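Local coordinates for uncharacterized protein (Parabacteroides merdae, PDB 4R7F) that is of unknown function but contains immunoglobulin-like beta-sandwich domains, binds magnesium and probably belongs with the plug proteins of type 9 secretion systems, at residues P301-L313 with L339-T353. Numbering follows the deposited sequence. Where two conformers were deposited one is given.
Sequences PLPDGSVYLNGEL and LKQGSYNYQYLFVPT
Asn310 and Gln347 form a hydrogen-bonded pair of the antiparallel sheet, and their side chains repeat the backbone link. From Asn310 CB, which rests against Gln347 O, the chain runs to CG, set anti to the backbone N (chi1 -178°) and packed 3.5 Å from Leu349 CD1. At the tip, OD1 accepts a nearly straight bond of 3.0 Å from Gln347 NE2, while ND2 lies near the same leucine methyl. The two amides point the same way with planes only 25° apart, a pairing for which a short and a longer carboxamide are well matched. With alanine in place of Asn310, Gln347 NE2 would probably lose this acceptor and Leu349 CD1 part of its cover.

Alternating residues sort the two faces. On the same face, the Tyr308 ring meets Val351 CG2 at 3.5 Å from CE1. On the other, Leu309 CD1 reaches Tyr346 CD2 (3.6 Å) and the Tyr348 ring; the hydroxyls of both tyrosines bond Asp256. Where strand 305-310 begins, Phe350 sets CE1 3.4 Å from Gly305 CA, where any side chain would collide with the ring. Beyond the paired strands, a water accepts from Leu313 N and donates to Asn345 O.

Strand 342-352 also pairs antiparallel with 225-228 and 274-276, and its Asn345 side chain lies about 6 Å from a bound magnesium ion. Main-chain bonds thus fix the register, apolar packing lines both faces, and the buried amide pair adds one directional polar bond.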
# COMPACT_ATOMS: atom_id res chain seq x y z
N PRO A 301 -6.92 34.27 14.13
CA PRO A 301 -8.12 33.55 13.77
C PRO A 301 -8.44 33.73 12.28
O PRO A 301 -8.28 34.82 11.73
CB PRO A 301 -9.20 34.18 14.65
CG PRO A 301 -8.76 35.61 14.76
CD PRO A 301 -7.23 35.52 14.86
N LEU A 302 -8.89 32.65 11.66
CA LEU A 302 -9.27 32.67 10.28
C LEU A 302 -10.69 33.21 10.15
O LEU A 302 -11.61 32.71 10.79
CB LEU A 302 -9.19 31.27 9.66
CG LEU A 302 -7.81 30.73 9.32
CD1 LEU A 302 -7.03 30.50 10.59
CD2 LEU A 302 -7.95 29.40 8.59
N PRO A 303 -10.86 34.21 9.28
CA PRO A 303 -12.15 34.87 9.05
C PRO A 303 -13.09 34.06 8.19
O PRO A 303 -12.64 33.20 7.45
CB PRO A 303 -11.76 36.14 8.29
CG PRO A 303 -10.47 35.79 7.60
CD PRO A 303 -9.76 34.85 8.52
N ASP A 304 -14.38 34.34 8.31
CA ASP A 304 -15.40 33.79 7.42
C ASP A 304 -15.48 32.26 7.48
O ASP A 304 -15.73 31.61 6.47
CB ASP A 304 -15.12 34.23 5.97
CG ASP A 304 -14.90 35.75 5.84
OD1 ASP A 304 -15.67 36.52 6.47
OD2 ASP A 304 -13.96 36.17 5.12
N GLY A 305 -15.22 31.68 8.65
CA GLY A 305 -15.35 30.25 8.81
C GLY A 305 -14.99 29.80 10.18
O GLY A 305 -14.68 30.62 11.07
N SER A 306 -14.98 28.46 10.34
CA SER A 306 -14.64 27.83 11.61
C SER A 306 -13.64 26.71 11.42
O SER A 306 -13.54 26.13 10.34
CB SER A 306 -15.92 27.34 12.28
OG SER A 306 -16.80 28.43 12.53
N VAL A 307 -12.87 26.44 12.48
CA VAL A 307 -11.85 25.40 12.45
C VAL A 307 -12.35 24.23 13.25
O VAL A 307 -12.93 24.41 14.35
CB VAL A 307 -10.51 25.90 13.00
CG1 VAL A 307 -9.45 24.79 13.00
CG2 VAL A 307 -10.02 27.05 12.15
N TYR A 308 -12.15 23.04 12.67
CA TYR A 308 -12.56 21.77 13.25
C TYR A 308 -11.39 20.79 13.34
O TYR A 308 -10.60 20.61 12.41
CB TYR A 308 -13.63 21.13 12.40
CG TYR A 308 -14.94 21.85 12.37
CD1 TYR A 308 -15.13 22.95 11.53
CD2 TYR A 308 -16.00 21.45 13.18
CE1 TYR A 308 -16.32 23.62 11.48
CE2 TYR A 308 -17.21 22.11 13.12
CZ TYR A 308 -17.35 23.20 12.30
OH TYR A 308 -18.52 23.86 12.31
N LEU A 309 -11.31 20.12 14.48
CA LEU A 309 -10.35 19.05 14.68
C LEU A 309 -10.91 17.83 13.99
O LEU A 309 -12.10 17.54 14.06
CB LEU A 309 -10.16 18.86 16.18
CG LEU A 309 -9.09 17.97 16.78
CD1 LEU A 309 -7.74 18.10 16.09
CD2 LEU A 309 -9.00 18.36 18.25
N ASN A 310 -10.09 17.18 13.21
CA ASN A 310 -10.60 16.20 12.29
C ASN A 310 -9.77 14.91 12.36
O ASN A 310 -8.54 14.94 12.52
CB ASN A 310 -10.55 16.78 10.88
CG ASN A 310 -11.10 15.84 9.85
OD1 ASN A 310 -10.39 15.32 8.97
ND2 ASN A 310 -12.37 15.57 9.97
N GLY A 311 -10.46 13.79 12.20
CA GLY A 311 -9.82 12.46 12.21
C GLY A 311 -10.80 11.43 12.77
O GLY A 311 -11.92 11.79 13.16
N GLU A 312 -10.37 10.17 12.85
CA GLU A 312 -11.17 9.05 13.36
C GLU A 312 -11.52 9.36 14.84
O GLU A 312 -12.54 8.96 15.34
CB GLU A 312 -10.43 7.68 13.20
CG GLU A 312 -11.30 6.38 13.20
CD GLU A 312 -10.57 5.08 13.66
OE1 GLU A 312 -9.33 4.98 13.62
OE2 GLU A 312 -11.26 4.14 14.09
N LEU A 313 -10.67 10.11 15.54
CA LEU A 313 -10.97 10.48 16.93
C LEU A 313 -12.33 11.18 17.15
O LEU A 313 -12.86 11.12 18.24
CB LEU A 313 -9.88 11.36 17.54
CG LEU A 313 -9.80 12.86 17.29
CD1 LEU A 313 -8.67 13.45 18.14
CD2 LEU A 313 -9.57 13.16 15.80
N LEU A 339 -9.54 11.45 25.76
CA LEU A 339 -9.09 10.45 24.82
C LEU A 339 -8.41 9.28 25.55
O LEU A 339 -7.68 9.46 26.56
CB LEU A 339 -8.08 11.07 23.83
CG LEU A 339 -8.67 12.10 22.85
CD1 LEU A 339 -7.59 12.77 22.03
CD2 LEU A 339 -9.68 11.45 21.94
N LYS A 340 -8.67 8.10 25.02
CA LYS A 340 -8.00 6.87 25.44
C LYS A 340 -6.60 6.83 24.87
O LYS A 340 -6.36 7.18 23.70
CB LYS A 340 -8.80 5.67 24.95
CG LYS A 340 -8.46 4.34 25.58
CD LYS A 340 -9.34 3.24 24.98
CE LYS A 340 -9.34 1.98 25.83
NZ LYS A 340 -10.57 1.18 25.63
N GLN A 341 -5.67 6.41 25.70
CA GLN A 341 -4.27 6.32 25.33
C GLN A 341 -4.01 5.56 24.03
O GLN A 341 -4.62 4.51 23.80
CB GLN A 341 -3.49 5.62 26.42
CG GLN A 341 -3.37 6.36 27.71
CD GLN A 341 -2.63 5.52 28.72
OE1 GLN A 341 -3.19 4.59 29.30
NE2 GLN A 341 -1.34 5.82 28.89
N GLY A 342 -3.06 6.06 23.25
CA GLY A 342 -2.68 5.45 21.98
C GLY A 342 -1.95 6.42 21.04
O GLY A 342 -1.45 7.46 21.47
N SER A 343 -1.90 6.04 19.75
CA SER A 343 -1.34 6.87 18.67
C SER A 343 -2.48 7.45 17.89
O SER A 343 -3.34 6.70 17.40
CB SER A 343 -0.46 6.05 17.70
OG SER A 343 0.51 5.30 18.41
N TYR A 344 -2.48 8.77 17.73
CA TYR A 344 -3.56 9.47 17.00
C TYR A 344 -3.04 10.22 15.79
O TYR A 344 -2.04 10.95 15.89
CB TYR A 344 -4.30 10.44 17.95
CG TYR A 344 -5.22 9.73 18.95
CD1 TYR A 344 -4.70 9.05 20.07
CD2 TYR A 344 -6.61 9.76 18.80
CE1 TYR A 344 -5.54 8.42 20.98
CE2 TYR A 344 -7.44 9.12 19.69
CZ TYR A 344 -6.90 8.44 20.77
OH TYR A 344 -7.76 7.82 21.65
N ASN A 345 -3.71 10.05 14.65
CA ASN A 345 -3.63 11.02 13.56
C ASN A 345 -4.69 12.11 13.77
O ASN A 345 -5.80 11.84 14.23
CB ASN A 345 -3.95 10.39 12.20
CG ASN A 345 -2.88 9.45 11.64
OD1 ASN A 345 -2.87 9.19 10.45
ND2 ASN A 345 -2.00 8.92 12.47
N TYR A 346 -4.39 13.33 13.34
CA TYR A 346 -5.35 14.40 13.42
C TYR A 346 -4.95 15.54 12.49
O TYR A 346 -3.82 15.63 12.07
CB TYR A 346 -5.50 14.92 14.87
CG TYR A 346 -4.32 15.69 15.44
CD1 TYR A 346 -3.20 15.04 15.95
CD2 TYR A 346 -4.33 17.07 15.48
CE1 TYR A 346 -2.13 15.78 16.49
CE2 TYR A 346 -3.28 17.80 16.00
CZ TYR A 346 -2.17 17.17 16.50
OH TYR A 346 -1.15 17.95 17.02
N GLN A 347 -5.92 16.41 12.19
CA GLN A 347 -5.65 17.61 11.44
C GLN A 347 -6.75 18.61 11.71
O GLN A 347 -7.75 18.33 12.40
CB GLN A 347 -5.58 17.31 9.96
CG GLN A 347 -6.91 16.96 9.38
CD GLN A 347 -6.88 16.62 7.90
OE1 GLN A 347 -5.87 16.80 7.20
NE2 GLN A 347 -8.00 16.13 7.40
N TYR A 348 -6.56 19.77 11.12
CA TYR A 348 -7.40 20.90 11.35
C TYR A 348 -8.01 21.34 10.02
O TYR A 348 -7.30 21.71 9.10
CB TYR A 348 -6.56 22.04 11.92
CG TYR A 348 -5.97 21.79 13.30
CD1 TYR A 348 -6.76 21.78 14.46
CD2 TYR A 348 -4.61 21.63 13.45
CE1 TYR A 348 -6.19 21.59 15.71
CE2 TYR A 348 -4.04 21.43 14.68
CZ TYR A 348 -4.81 21.40 15.81
OH TYR A 348 -4.17 21.22 17.01
N LEU A 349 -9.33 21.30 9.94
CA LEU A 349 -10.02 21.69 8.74
C LEU A 349 -10.75 22.99 8.98
O LEU A 349 -11.27 23.21 10.05
CB LEU A 349 -11.05 20.62 8.35
CG LEU A 349 -10.55 19.25 7.92
CD1 LEU A 349 -11.77 18.41 7.53
CD2 LEU A 349 -9.60 19.36 6.74
N PHE A 350 -10.77 23.83 7.97
CA PHE A 350 -11.53 25.05 7.92
C PHE A 350 -12.84 24.83 7.14
O PHE A 350 -12.81 24.31 6.03
CB PHE A 350 -10.67 26.10 7.19
CG PHE A 350 -11.31 27.42 7.03
CD1 PHE A 350 -11.51 28.24 8.13
CD2 PHE A 350 -11.72 27.86 5.78
CE1 PHE A 350 -12.13 29.48 7.99
CE2 PHE A 350 -12.33 29.09 5.64
CZ PHE A 350 -12.52 29.91 6.74
N VAL A 351 -13.96 25.27 7.69
CA VAL A 351 -15.25 25.20 6.99
C VAL A 351 -15.72 26.63 6.80
O VAL A 351 -15.99 27.31 7.79
CB VAL A 351 -16.31 24.43 7.79
CG1 VAL A 351 -17.62 24.38 7.03
CG2 VAL A 351 -15.82 23.03 8.11
N PRO A 352 -15.77 27.11 5.53
CA PRO A 352 -16.19 28.47 5.19
C PRO A 352 -17.61 28.66 5.65
O PRO A 352 -18.33 27.68 5.74
CB PRO A 352 -16.09 28.54 3.65
CG PRO A 352 -15.35 27.35 3.25
CD PRO A 352 -15.45 26.32 4.34
N THR A 353 -18.02 29.88 6.00
CA THR A 353 -19.36 30.09 6.55
C THR A 353 -20.33 29.83 5.41
O THR A 353 -20.04 30.16 4.25
CB THR A 353 -19.57 31.50 7.17
OG1 THR A 353 -19.16 32.52 6.24
CG2 THR A 353 -18.81 31.62 8.58
O HOH W 1 -7.83 10.06 14.85